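Local coordinates for Glyco_hydro_cc domain-containing protein (Blastomyces gilchristii, PDB 6UB0), which probably hydrolyses beta-1,3-glucan (curdlan) from the chain end, as a fungal exo-beta-1,3-glucanase of glycoside hydrolase family 128, subgroup III, at residues 73-78 with 140-145; 118-123 with 157-162; 151-156 with 187-192; 192-197 with 204-209; 212-217 with 221-226. All coordinates share one frame; numbering follows the deposited sequence.

The five contacts run from the sugar site to the outer helices of one barrel-type domain. Interaction 1 is buried and polar, a carboxylate, an imidazole and an amide meeting beside the bound glucose. Interactions 2 and 3 are partly buried and both use helix 150-166, the first through a lone leucine, the second through two phenylalanines and a salt bridge. Interaction 4, buried and apolar, uses the same helix 183-199 as interaction 3 and packs it on strand 203-208; F209 at the end of its second segment meets H144 of interaction 1. Interaction 5, partly buried, whose centre lies about 19 Å from that of the chain, is a local turn held mainly by backbone and threonine hydrogen bonds.

Interaction 1 (73-78 with 140-145); sequences FNEPDI and AVHWHG. With GLC (alpha-D-glucopyranose), chain B.
E75 OE2 takes a hydrogen bond from H142 ND1 at 2.7 Å, and the N-H...O angle of 173° makes it nearly straight. The bond falls on the anti side, somewhat out of the carboxylate plane, while OE2 lies practically in the imidazole plane; the carboxylate and the ring are turned 54° against each other. This bond, with the water at NE2, probably helps to fix the rotation of the ring, whose CE1 edge meets N74 OD1 at 3.3 Å. One water bridges N74 OD1, to which it donates, and H142 NE2, 2.8 Å from each. E75 lies in the loop that follows strand 69-71 and H142 on strand 138-146 of the parallel sheet, in keeping with the TIM-barrel clan of this glycosidase core, and both residues line the glycan pocket. N74 swings its amide over to the sugar by placing CG opposite the main-chain nitrogen (chi1 -162°): ND2 donates to GLC O2 at 3.0 Å, and it has a second acceptor in Q81 OE1. E75 OE2 itself approaches the anomeric carbon, GLC C1, to 3.5 Å. Two residues further along the strand, H144 brings NE2 to 3.1 Å from GLC O1, obliquely to its ring; this nitrogen is hydrogen-bonded to E176 OE1, which also bonds the glucose, while H144 ND1 is bonded to E178.

Interaction 2 (118-123 with 157-162); sequences KGLGWM and VSEAIA
Both leucine torsions, chi1 -54° and chi2 -173°, carry the fork of L120 across to helix 150-166, CG lying anti to the carbonyl carbon and one methyl continuing the extended chain. E159 is rotated the other way at its first bond, CG anti to N, and its aliphatic base lies next to that fork. L120 CD1 rests on E159 CB at 3.6 Å and on the backbone A160 N at 3.7 Å, whereas the other methyl, CD2, faces A160 CB at 4.1 Å. The two branches therefore divide the work, one against a glutamate stem and helix backbone, the other against an alanine methyl. The small A160 fits a close backbone approach, its CA standing 6.5 Å from that of L120. E159 turns its polar end to a salt bridge of OE1 with R155, within its own helix. L120 also packs on Y156 and L163. This is apolar packing between two successive helices on the outside of the barrel, 119-130 and 150-166, with strand 138-146 between them in sequence.

Interaction 3 (151-156 with 187-192); sequences DDFKRY and VNFLKE
Between segments 151-156 and 187-192 the nearest CA atoms, those of F153 and F189, are 10.1 Å apart, so long side chains must bridge the gap. The segments belong to helices 150-166 and 183-199, consecutive outer helices of the barrel-type domain, linked through strand 172-180. On the buried side F189 turns its ring edge toward the face of F153 in a T-shaped pair, with centroids 6.0 Å apart and planes at 71°. The approach is slanted and not tight: F189 CZ is the leading atom, 4.5 Å from F153 CG. F153 also meets the ring of W143 and packs on V193 and L197, which ties the pair to the core. Toward solvent, K154 and E192 cross at about a right angle. The lysine bends at chi3 (92°) and the glutamate at chi2, and K154 has a further cation-pi partner in W196. The outer edge is closed by a salt bridge in which K154 NZ donates to E192 OE2 at 2.9 Å, nearly in line with the carboxylate C-O bond.

Interaction 4 (192-197 with 204-209); sequences EVLPWL and ERYASF
Helix segment 192-197 passes beside strand 203-208, the CA atoms of L197 and Y206 being 7.7 Å apart at closest, and the helix is kinked where the nitrogen of P195 lacks a bond to the preceding turn. The strand is an outermost strand of the five-stranded parallel sheet, and the helix is the crossover from strand 172-180 in a beta-alpha-beta unit of the barrel-type domain. Y206 carries the whole strand side of the contact. Its chi1 of 63° places CG between the backbone N and the carbonyl carbon; the ring reaches out to the helix, and both leucines meet it from the same side of its plane. L197 covers the face: its CD1 stands 4.2 Å above the ring plane, over the centre, while its CB touches Y206 CE2 at 3.7 Å. L194 approaches obliquely toward the CE1 and hydroxyl end, CD2 coming to 3.4 Å from Y206 CE1 and to 3.7 Å from the phenol OH; its side chain and that of the tyrosine cross at about a right angle. L197 reaches on to F153 and F177, and L194 to I230. The tyrosine hydroxyl is hydrogen-bonded to D198, just past the helix segment, and to R5. A tyrosine thus combines two roles, its ring buried by leucine carbons and its OH satisfied by D198 and R5, which probably fixes how far the ring extends under the helix.

Interaction 5 (212-217 with 221-226); sequences DNLVKG and TSVGKA
L214 O accepts two hydrogen bonds from a single residue, T221: the backbone N at 3.0 Å with an N-H...O angle of 158°, and the hydroxyl OG1 at 3.2 Å. Both donors reach it from the same face of the carbonyl plane, the nitrogen tilted 33° from that plane and the hydroxyl well above it. G224 CA adds a CA-H...O contact at 3.5 Å. Beside these bonds L214 CD2 presses on V223 CG1 at 3.4 Å, tighter than usual carbon packing, and T221 CG2 lies along the backbone of 214-216. What positions the threonine is its place as N-cap of helix 222-229: OG1 accepts from G224 N at 3.2 Å, and weakly from V223 N. Further out, V223 packs on Q186 and L190 of helix 183-199, L214 on F18. The hydroxyl gives its proton to L214 O while receiving helix N-H groups, so one side chain both caps the helix and closes the turn around the small antiparallel pair 215-216 and 219-220.

Interaction 1 (73-78 with 140-145)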
# COMPACT_ATOMS: atom_id res chain seq x y z
N PHE A 73 5.79 -5.37 -5.97
CA PHE A 73 5.72 -6.65 -5.23
C PHE A 73 5.31 -6.40 -3.77
O PHE A 73 5.63 -5.39 -3.14
CB PHE A 73 7.06 -7.38 -5.38
CG PHE A 73 7.73 -7.09 -6.71
CD1 PHE A 73 7.13 -7.47 -7.91
CD2 PHE A 73 8.95 -6.42 -6.77
CE1 PHE A 73 7.73 -7.21 -9.14
CE2 PHE A 73 9.56 -6.16 -8.01
CZ PHE A 73 8.94 -6.54 -9.18
N ASN A 74 4.57 -7.37 -3.24
CA ASN A 74 4.12 -7.38 -1.82
C ASN A 74 5.16 -8.01 -0.89
O ASN A 74 5.20 -9.24 -0.81
CB ASN A 74 2.82 -8.13 -1.69
CG ASN A 74 2.15 -7.77 -0.39
OD1 ASN A 74 1.84 -6.62 -0.15
ND2 ASN A 74 2.02 -8.76 0.48
N GLU A 75 5.81 -7.20 -0.08
CA GLU A 75 6.69 -7.76 1.01
C GLU A 75 7.70 -8.74 0.40
O GLU A 75 7.80 -9.93 0.74
CB GLU A 75 5.88 -8.38 2.15
CG GLU A 75 5.22 -7.32 3.03
CD GLU A 75 4.58 -7.81 4.30
OE1 GLU A 75 4.73 -9.04 4.58
OE2 GLU A 75 4.03 -6.93 5.03
N PRO A 76 8.56 -8.24 -0.53
CA PRO A 76 9.65 -9.07 -1.06
C PRO A 76 10.63 -9.48 0.07
O PRO A 76 11.31 -10.50 -0.05
CB PRO A 76 10.27 -8.15 -2.13
CG PRO A 76 9.98 -6.74 -1.63
CD PRO A 76 8.58 -6.86 -1.06
N ASP A 77 10.67 -8.68 1.13
CA ASP A 77 11.49 -8.92 2.36
C ASP A 77 10.90 -10.01 3.27
O ASP A 77 11.58 -10.27 4.31
CB ASP A 77 11.65 -7.64 3.18
CG ASP A 77 10.34 -7.07 3.73
OD1 ASP A 77 9.30 -7.07 2.98
OD2 ASP A 77 10.38 -6.53 4.85
N ILE A 78 9.82 -10.71 2.92
CA ILE A 78 9.21 -11.77 3.78
C ILE A 78 9.09 -13.06 2.97
O ILE A 78 8.58 -13.03 1.87
CB ILE A 78 7.86 -11.30 4.36
CG1 ILE A 78 8.04 -10.06 5.25
CG2 ILE A 78 7.11 -12.43 5.06
CD1 ILE A 78 8.64 -10.30 6.64
N ALA A 140 5.99 2.16 -1.33
CA ALA A 140 4.89 1.49 -0.61
C ALA A 140 5.54 0.88 0.63
O ALA A 140 6.60 0.22 0.50
CB ALA A 140 4.23 0.47 -1.49
N VAL A 141 4.96 1.09 1.80
CA VAL A 141 5.42 0.44 3.07
C VAL A 141 4.24 -0.09 3.89
O VAL A 141 3.08 0.36 3.72
CB VAL A 141 6.21 1.46 3.92
CG1 VAL A 141 7.42 2.02 3.14
CG2 VAL A 141 5.28 2.53 4.46
N HIS A 142 4.53 -0.98 4.82
CA HIS A 142 3.54 -1.61 5.71
C HIS A 142 3.96 -1.51 7.17
O HIS A 142 5.15 -1.76 7.38
CB HIS A 142 3.48 -3.08 5.46
CG HIS A 142 2.95 -3.49 4.15
ND1 HIS A 142 2.98 -4.76 3.77
CD2 HIS A 142 2.39 -2.78 3.15
CE1 HIS A 142 2.39 -4.89 2.60
NE2 HIS A 142 2.03 -3.68 2.17
N TRP A 143 3.04 -1.31 8.13
CA TRP A 143 3.37 -1.36 9.57
C TRP A 143 2.27 -2.14 10.32
O TRP A 143 1.09 -1.75 10.19
CB TRP A 143 3.59 0.05 10.13
CG TRP A 143 4.04 -0.01 11.55
CD1 TRP A 143 5.32 -0.14 12.01
CD2 TRP A 143 3.19 -0.08 12.70
NE1 TRP A 143 5.33 -0.18 13.38
CE2 TRP A 143 4.03 -0.16 13.83
CE3 TRP A 143 1.81 -0.05 12.88
CZ2 TRP A 143 3.51 -0.19 15.12
CZ3 TRP A 143 1.30 -0.07 14.16
CH2 TRP A 143 2.14 -0.15 15.27
N HIS A 144 2.62 -3.26 10.96
CA HIS A 144 1.73 -4.04 11.86
C HIS A 144 2.40 -4.09 13.24
O HIS A 144 3.62 -4.26 13.32
CB HIS A 144 1.49 -5.46 11.38
CG HIS A 144 0.83 -5.56 10.04
ND1 HIS A 144 -0.43 -6.13 9.88
CD2 HIS A 144 1.26 -5.20 8.81
CE1 HIS A 144 -0.76 -6.10 8.61
NE2 HIS A 144 0.24 -5.52 7.95
N GLY A 145 1.61 -3.97 14.28
CA GLY A 145 2.16 -3.92 15.63
C GLY A 145 1.05 -3.61 16.62
O GLY A 145 -0.03 -3.17 16.21
C1 GLC B . 1.11 -8.69 5.63
C2 GLC B . 0.90 -9.35 4.26
C3 GLC B . -0.32 -10.27 4.27
C4 GLC B . -0.22 -11.25 5.48
C5 GLC B . 0.08 -10.52 6.76
C6 GLC B . 0.22 -11.41 8.02
O1 GLC B . -0.02 -7.92 6.07
O2 GLC B . 0.72 -8.46 3.13
O3 GLC B . -0.40 -10.96 3.02
O4 GLC B . -1.46 -11.83 5.67
O5 GLC B . 1.29 -9.79 6.57
O6 GLC B . 0.77 -12.61 7.56
O HOH W 1 0.55 -4.18 -0.17

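Interaction 2 (118-123 with 157-162)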
# COMPACT_ATOMS: atom_id res chain seq x y z
N LYS A 118 15.36 -6.73 6.79
CA LYS A 118 14.00 -6.73 6.20
C LYS A 118 13.61 -5.25 6.13
O LYS A 118 14.49 -4.39 6.34
CB LYS A 118 13.09 -7.68 6.98
CG LYS A 118 13.75 -8.99 7.39
CD LYS A 118 12.83 -10.17 7.69
CE LYS A 118 13.50 -11.48 7.33
NZ LYS A 118 13.04 -11.96 5.99
N GLY A 119 12.34 -4.90 5.85
CA GLY A 119 11.86 -3.53 6.09
C GLY A 119 12.60 -2.55 5.19
O GLY A 119 12.88 -2.92 4.05
N LEU A 120 12.94 -1.38 5.72
CA LEU A 120 13.58 -0.24 5.00
C LEU A 120 15.04 -0.53 4.62
O LEU A 120 15.65 0.29 3.88
CB LEU A 120 13.53 0.97 5.94
CG LEU A 120 12.11 1.27 6.42
CD1 LEU A 120 12.05 2.55 7.20
CD2 LEU A 120 11.18 1.29 5.21
N GLY A 121 15.60 -1.58 5.19
CA GLY A 121 16.94 -2.07 4.84
C GLY A 121 16.84 -2.72 3.48
O GLY A 121 17.65 -2.39 2.59
N TRP A 122 15.82 -3.58 3.31
CA TRP A 122 15.53 -4.21 2.00
C TRP A 122 15.24 -3.09 1.00
O TRP A 122 15.76 -3.15 -0.16
CB TRP A 122 14.42 -5.24 2.10
CG TRP A 122 14.23 -6.01 0.83
CD1 TRP A 122 14.56 -7.30 0.56
CD2 TRP A 122 13.54 -5.53 -0.33
NE1 TRP A 122 14.22 -7.65 -0.72
CE2 TRP A 122 13.58 -6.57 -1.30
CE3 TRP A 122 12.96 -4.31 -0.66
CZ2 TRP A 122 13.01 -6.42 -2.56
CZ3 TRP A 122 12.44 -4.15 -1.92
CH2 TRP A 122 12.44 -5.20 -2.84
N MET A 123 14.43 -2.10 1.39
CA MET A 123 14.13 -0.97 0.47
C MET A 123 15.46 -0.33 0.05
O MET A 123 15.64 -0.08 -1.16
CB MET A 123 13.23 0.10 1.09
CG MET A 123 12.56 0.96 0.04
SD MET A 123 11.47 0.07 -1.09
CE MET A 123 9.95 0.09 -0.11
N VAL A 157 7.30 5.46 9.46
CA VAL A 157 6.71 6.16 8.27
C VAL A 157 7.65 7.30 7.86
O VAL A 157 7.95 7.47 6.64
CB VAL A 157 5.28 6.64 8.55
CG1 VAL A 157 4.74 7.41 7.37
CG2 VAL A 157 4.36 5.49 8.89
N SER A 158 8.11 8.06 8.85
CA SER A 158 9.10 9.14 8.65
C SER A 158 10.38 8.55 8.07
O SER A 158 10.86 9.09 7.11
CB SER A 158 9.33 9.86 9.92
OG SER A 158 8.06 10.14 10.51
N GLU A 159 10.86 7.44 8.62
CA GLU A 159 12.11 6.79 8.15
C GLU A 159 11.91 6.35 6.69
O GLU A 159 12.86 6.50 5.89
CB GLU A 159 12.47 5.63 9.07
CG GLU A 159 13.94 5.27 9.05
CD GLU A 159 14.42 4.68 10.37
OE1 GLU A 159 13.62 3.94 11.01
OE2 GLU A 159 15.59 4.98 10.78
N ALA A 160 10.70 5.86 6.35
CA ALA A 160 10.37 5.45 4.96
C ALA A 160 10.43 6.69 4.08
O ALA A 160 11.01 6.63 2.99
CB ALA A 160 9.03 4.77 4.92
N ILE A 161 9.85 7.79 4.55
CA ILE A 161 9.81 9.09 3.80
C ILE A 161 11.24 9.60 3.58
O ILE A 161 11.56 10.02 2.46
CB ILE A 161 8.95 10.12 4.56
CG1 ILE A 161 7.47 9.73 4.55
CG2 ILE A 161 9.18 11.48 3.95
CD1 ILE A 161 6.60 10.39 5.61
N ALA A 162 12.04 9.62 4.65
CA ALA A 162 13.44 10.08 4.63
C ALA A 162 14.16 9.17 3.63
O ALA A 162 14.82 9.70 2.70
CB ALA A 162 14.02 10.01 6.03

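Interaction 3 (151-156 with 187-192)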
# COMPACT_ATOMS: atom_id res chain seq x y z
N ASP A 151 4.00 5.26 18.53
CA ASP A 151 5.18 6.10 18.21
C ASP A 151 5.94 5.41 17.05
O ASP A 151 6.50 6.03 16.07
CB ASP A 151 6.09 6.27 19.43
CG ASP A 151 5.24 6.43 20.67
OD1 ASP A 151 4.67 7.52 20.80
OD2 ASP A 151 5.09 5.42 21.43
N ASP A 152 6.22 4.09 17.28
CA ASP A 152 7.06 3.29 16.37
C ASP A 152 6.42 3.39 14.97
O ASP A 152 7.18 3.55 13.99
CB ASP A 152 7.24 1.86 16.87
CG ASP A 152 7.89 0.94 15.86
OD1 ASP A 152 9.06 1.19 15.49
OD2 ASP A 152 7.23 -0.04 15.46
N PHE A 153 5.10 3.36 14.91
CA PHE A 153 4.36 3.57 13.63
C PHE A 153 4.95 4.80 12.94
O PHE A 153 5.52 4.69 11.85
CB PHE A 153 2.84 3.63 13.82
CG PHE A 153 2.11 3.97 12.54
CD1 PHE A 153 1.96 3.03 11.53
CD2 PHE A 153 1.68 5.26 12.31
CE1 PHE A 153 1.32 3.37 10.34
CE2 PHE A 153 1.06 5.61 11.12
CZ PHE A 153 0.87 4.65 10.14
N LYS A 154 4.92 5.94 13.61
CA LYS A 154 5.20 7.28 13.03
C LYS A 154 6.67 7.41 12.63
O LYS A 154 6.95 8.09 11.63
CB LYS A 154 4.79 8.33 14.06
CG LYS A 154 3.33 8.21 14.49
CD LYS A 154 2.92 9.20 15.57
CE LYS A 154 2.34 10.48 15.00
NZ LYS A 154 1.68 11.30 16.04
N ARG A 155 7.57 6.82 13.41
CA ARG A 155 9.04 6.85 13.22
C ARG A 155 9.32 6.13 11.90
O ARG A 155 10.00 6.70 10.98
CB ARG A 155 9.66 6.17 14.46
CG ARG A 155 11.16 5.89 14.41
CD ARG A 155 11.59 4.79 13.43
NE ARG A 155 11.01 3.45 13.67
CZ ARG A 155 11.26 2.35 12.94
NH1 ARG A 155 12.05 2.41 11.88
NH2 ARG A 155 10.68 1.20 13.26
N TYR A 156 8.76 4.92 11.83
CA TYR A 156 8.85 4.02 10.66
C TYR A 156 8.45 4.80 9.41
O TYR A 156 9.13 4.76 8.40
CB TYR A 156 7.99 2.77 10.88
CG TYR A 156 7.96 1.89 9.66
CD1 TYR A 156 8.99 1.04 9.36
CD2 TYR A 156 6.89 1.93 8.77
CE1 TYR A 156 8.99 0.24 8.22
CE2 TYR A 156 6.87 1.16 7.62
CZ TYR A 156 7.92 0.31 7.34
OH TYR A 156 7.87 -0.49 6.24
N VAL A 187 -9.67 1.20 17.67
CA VAL A 187 -10.26 2.54 17.41
C VAL A 187 -9.19 3.64 17.75
O VAL A 187 -8.98 4.61 16.97
CB VAL A 187 -11.63 2.71 18.11
CG1 VAL A 187 -12.16 4.13 17.99
CG2 VAL A 187 -12.66 1.73 17.57
N ASN A 188 -8.81 3.65 19.11
CA ASN A 188 -8.00 4.77 19.68
C ASN A 188 -6.77 5.02 18.81
O ASN A 188 -6.40 6.21 18.56
CB ASN A 188 -7.61 4.47 21.14
CG ASN A 188 -8.70 4.85 22.11
OD1 ASN A 188 -9.90 4.80 21.78
ND2 ASN A 188 -8.30 5.25 23.31
N PHE A 189 -6.19 3.94 18.30
CA PHE A 189 -5.00 3.96 17.42
C PHE A 189 -5.36 4.80 16.18
O PHE A 189 -4.65 5.79 15.83
CB PHE A 189 -4.59 2.51 17.18
CG PHE A 189 -3.49 2.32 16.17
CD1 PHE A 189 -3.82 2.09 14.84
CD2 PHE A 189 -2.15 2.35 16.53
CE1 PHE A 189 -2.83 1.94 13.89
CE2 PHE A 189 -1.16 2.16 15.57
CZ PHE A 189 -1.51 1.95 14.25
N LEU A 190 -6.51 4.49 15.56
CA LEU A 190 -6.95 5.21 14.33
C LEU A 190 -7.17 6.69 14.65
O LEU A 190 -6.86 7.58 13.80
CB LEU A 190 -8.22 4.56 13.76
CG LEU A 190 -8.02 3.18 13.11
CD1 LEU A 190 -9.35 2.51 12.84
CD2 LEU A 190 -7.20 3.32 11.83
N LYS A 191 -7.69 6.98 15.84
CA LYS A 191 -7.85 8.39 16.29
C LYS A 191 -6.52 9.16 16.31
O LYS A 191 -6.58 10.39 16.06
CB LYS A 191 -8.46 8.46 17.70
CG LYS A 191 -9.86 7.88 17.79
CD LYS A 191 -10.59 8.33 19.03
CE LYS A 191 -12.05 7.89 19.04
NZ LYS A 191 -12.91 9.01 19.47
N GLU A 192 -5.40 8.50 16.62
CA GLU A 192 -4.06 9.15 16.68
C GLU A 192 -3.45 9.23 15.27
O GLU A 192 -3.03 10.35 14.85
CB GLU A 192 -3.20 8.34 17.67
CG GLU A 192 -1.74 8.76 17.78
CD GLU A 192 -1.45 10.12 18.37
OE1 GLU A 192 -2.20 10.56 19.27
OE2 GLU A 192 -0.44 10.74 17.96

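Interaction 4 (192-197 with 204-209)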
# COMPACT_ATOMS: atom_id res chain seq x y z
N GLU A 192 -5.40 8.50 16.62
CA GLU A 192 -4.06 9.15 16.68
C GLU A 192 -3.45 9.23 15.27
O GLU A 192 -3.03 10.35 14.85
CB GLU A 192 -3.20 8.34 17.67
CG GLU A 192 -1.74 8.76 17.78
CD GLU A 192 -1.45 10.12 18.37
OE1 GLU A 192 -2.20 10.56 19.27
OE2 GLU A 192 -0.44 10.74 17.96
N VAL A 193 -3.45 8.13 14.51
CA VAL A 193 -2.67 8.04 13.24
C VAL A 193 -3.45 8.66 12.06
O VAL A 193 -2.82 9.30 11.18
CB VAL A 193 -2.23 6.58 13.00
CG1 VAL A 193 -1.61 6.01 14.28
CG2 VAL A 193 -3.35 5.67 12.52
N LEU A 194 -4.79 8.57 12.01
CA LEU A 194 -5.49 9.05 10.78
C LEU A 194 -5.28 10.55 10.55
O LEU A 194 -4.95 10.99 9.44
CB LEU A 194 -6.98 8.68 10.83
CG LEU A 194 -7.31 7.21 10.54
CD1 LEU A 194 -8.81 6.95 10.47
CD2 LEU A 194 -6.65 6.75 9.24
N PRO A 195 -5.43 11.42 11.57
CA PRO A 195 -5.15 12.84 11.38
C PRO A 195 -3.67 13.08 10.97
O PRO A 195 -3.41 13.83 10.05
CB PRO A 195 -5.47 13.47 12.74
CG PRO A 195 -6.26 12.43 13.51
CD PRO A 195 -5.85 11.09 12.94
N TRP A 196 -2.75 12.37 11.62
CA TRP A 196 -1.29 12.49 11.42
C TRP A 196 -0.94 12.12 9.97
O TRP A 196 -0.19 12.89 9.25
CB TRP A 196 -0.57 11.59 12.44
CG TRP A 196 0.91 11.75 12.41
CD1 TRP A 196 1.62 12.74 13.02
CD2 TRP A 196 1.87 10.94 11.70
NE1 TRP A 196 2.95 12.62 12.73
CE2 TRP A 196 3.13 11.51 11.93
CE3 TRP A 196 1.78 9.80 10.90
CZ2 TRP A 196 4.30 10.98 11.40
CZ3 TRP A 196 2.93 9.29 10.35
CH2 TRP A 196 4.18 9.87 10.61
N LEU A 197 -1.50 10.99 9.52
CA LEU A 197 -1.31 10.53 8.12
C LEU A 197 -1.92 11.59 7.20
O LEU A 197 -1.29 11.91 6.18
CB LEU A 197 -1.93 9.13 7.95
CG LEU A 197 -1.21 8.02 8.71
CD1 LEU A 197 -2.08 6.79 8.91
CD2 LEU A 197 0.08 7.63 7.98
N GLU A 204 1.21 10.28 0.66
CA GLU A 204 0.29 10.58 -0.48
C GLU A 204 -1.02 9.82 -0.29
O GLU A 204 -2.07 10.40 -0.58
CB GLU A 204 0.90 10.19 -1.85
CG GLU A 204 -0.00 10.43 -3.06
CD GLU A 204 0.64 10.52 -4.45
OE1 GLU A 204 0.63 11.63 -5.07
OE2 GLU A 204 1.12 9.50 -4.96
N ARG A 205 -0.93 8.54 0.08
CA ARG A 205 -2.10 7.62 0.22
C ARG A 205 -1.84 6.57 1.30
O ARG A 205 -0.65 6.28 1.59
CB ARG A 205 -2.45 6.95 -1.10
CG ARG A 205 -3.21 7.85 -2.08
CD ARG A 205 -3.74 7.05 -3.25
NE ARG A 205 -4.71 7.76 -4.06
CZ ARG A 205 -5.20 7.34 -5.23
NH1 ARG A 205 -4.81 6.18 -5.73
NH2 ARG A 205 -6.11 8.07 -5.86
N TYR A 206 -2.92 6.08 1.94
CA TYR A 206 -2.78 4.99 2.95
C TYR A 206 -4.03 4.10 2.97
O TYR A 206 -5.09 4.57 2.50
CB TYR A 206 -2.41 5.54 4.33
CG TYR A 206 -3.48 6.44 4.90
CD1 TYR A 206 -4.62 5.91 5.47
CD2 TYR A 206 -3.38 7.82 4.78
CE1 TYR A 206 -5.63 6.72 5.95
CE2 TYR A 206 -4.38 8.65 5.28
CZ TYR A 206 -5.53 8.09 5.80
OH TYR A 206 -6.52 8.90 6.25
N ALA A 207 -3.92 2.93 3.60
CA ALA A 207 -5.00 1.94 3.79
C ALA A 207 -4.78 1.19 5.09
O ALA A 207 -3.74 0.50 5.27
CB ALA A 207 -5.07 0.99 2.65
N SER A 208 -5.73 1.28 6.00
CA SER A 208 -5.75 0.41 7.19
C SER A 208 -5.97 -1.01 6.74
O SER A 208 -6.64 -1.22 5.68
CB SER A 208 -6.79 0.82 8.19
OG SER A 208 -6.21 0.77 9.48
N PHE A 209 -5.41 -1.95 7.51
CA PHE A 209 -5.42 -3.38 7.14
C PHE A 209 -6.51 -4.10 7.93
O PHE A 209 -6.35 -4.30 9.11
CB PHE A 209 -4.03 -3.97 7.40
CG PHE A 209 -3.92 -5.44 7.11
CD1 PHE A 209 -3.63 -5.91 5.84
CD2 PHE A 209 -4.12 -6.37 8.13
CE1 PHE A 209 -3.50 -7.26 5.59
CE2 PHE A 209 -4.01 -7.73 7.86
CZ PHE A 209 -3.68 -8.18 6.61

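Interaction 5 (212-217 with 221-226)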
# COMPACT_ATOMS: atom_id res chain seq x y z
N ASP A 212 -11.84 -6.44 4.84
CA ASP A 212 -12.52 -7.72 5.13
C ASP A 212 -12.49 -7.98 6.63
O ASP A 212 -13.28 -8.82 7.05
CB ASP A 212 -11.95 -8.91 4.36
CG ASP A 212 -12.02 -8.70 2.86
OD1 ASP A 212 -11.64 -7.59 2.44
OD2 ASP A 212 -12.48 -9.63 2.13
N ASN A 213 -11.58 -7.37 7.39
CA ASN A 213 -11.56 -7.59 8.86
C ASN A 213 -12.39 -6.49 9.52
O ASN A 213 -12.64 -6.63 10.71
CB ASN A 213 -10.15 -7.59 9.47
CG ASN A 213 -9.33 -8.83 9.14
OD1 ASN A 213 -9.79 -9.79 8.55
ND2 ASN A 213 -8.08 -8.83 9.54
N LEU A 214 -12.70 -5.40 8.81
CA LEU A 214 -13.39 -4.19 9.36
C LEU A 214 -14.91 -4.32 9.21
O LEU A 214 -15.61 -3.46 9.73
CB LEU A 214 -12.90 -2.95 8.62
CG LEU A 214 -11.47 -2.51 8.94
CD1 LEU A 214 -11.08 -1.33 8.03
CD2 LEU A 214 -11.35 -2.13 10.40
N VAL A 215 -15.35 -5.33 8.46
CA VAL A 215 -16.76 -5.75 8.22
C VAL A 215 -16.92 -7.19 8.71
O VAL A 215 -15.98 -7.98 8.50
CB VAL A 215 -17.03 -5.60 6.71
CG1 VAL A 215 -18.38 -6.15 6.28
CG2 VAL A 215 -16.85 -4.16 6.29
N LYS A 216 -18.05 -7.55 9.32
CA LYS A 216 -18.31 -8.95 9.75
C LYS A 216 -19.81 -9.27 9.63
O LYS A 216 -20.62 -8.53 10.22
CB LYS A 216 -17.77 -9.14 11.18
CG LYS A 216 -18.14 -10.45 11.86
CD LYS A 216 -17.30 -11.64 11.43
CE LYS A 216 -17.94 -12.98 11.78
NZ LYS A 216 -18.03 -13.21 13.24
N GLY A 217 -20.15 -10.33 8.89
CA GLY A 217 -21.55 -10.75 8.62
C GLY A 217 -22.29 -9.71 7.79
O GLY A 217 -23.47 -9.46 8.06
N THR A 221 -17.94 -3.44 11.58
CA THR A 221 -17.57 -3.49 13.02
C THR A 221 -17.41 -2.06 13.53
O THR A 221 -17.53 -1.13 12.73
CB THR A 221 -16.29 -4.31 13.20
OG1 THR A 221 -15.20 -3.44 12.88
CG2 THR A 221 -16.27 -5.56 12.34
N SER A 222 -17.07 -1.87 14.81
CA SER A 222 -16.86 -0.51 15.39
C SER A 222 -15.55 0.09 14.89
O SER A 222 -15.41 1.35 14.83
CB SER A 222 -16.90 -0.52 16.89
OG SER A 222 -15.59 -0.63 17.41
N VAL A 223 -14.61 -0.79 14.55
CA VAL A 223 -13.33 -0.35 13.92
C VAL A 223 -13.63 0.20 12.52
O VAL A 223 -13.06 1.24 12.17
CB VAL A 223 -12.31 -1.50 13.92
CG1 VAL A 223 -10.92 -0.99 13.55
CG2 VAL A 223 -12.29 -2.20 15.27
N GLY A 224 -14.48 -0.50 11.76
CA GLY A 224 -15.02 -0.07 10.45
C GLY A 224 -15.56 1.35 10.45
O GLY A 224 -15.18 2.16 9.57
N LYS A 225 -16.47 1.64 11.38
CA LYS A 225 -17.09 2.99 11.53
C LYS A 225 -16.03 4.06 11.76
O LYS A 225 -16.16 5.14 11.18
CB LYS A 225 -18.00 3.04 12.75
CG LYS A 225 -19.37 2.41 12.58
CD LYS A 225 -20.06 2.25 13.93
CE LYS A 225 -21.53 1.90 13.82
NZ LYS A 225 -22.30 2.35 15.01
N ALA A 226 -15.06 3.81 12.63
CA ALA A 226 -13.98 4.76 12.93
C ALA A 226 -13.19 5.08 11.65
O ALA A 226 -12.84 6.27 11.41
CB ALA A 226 -13.07 4.18 13.98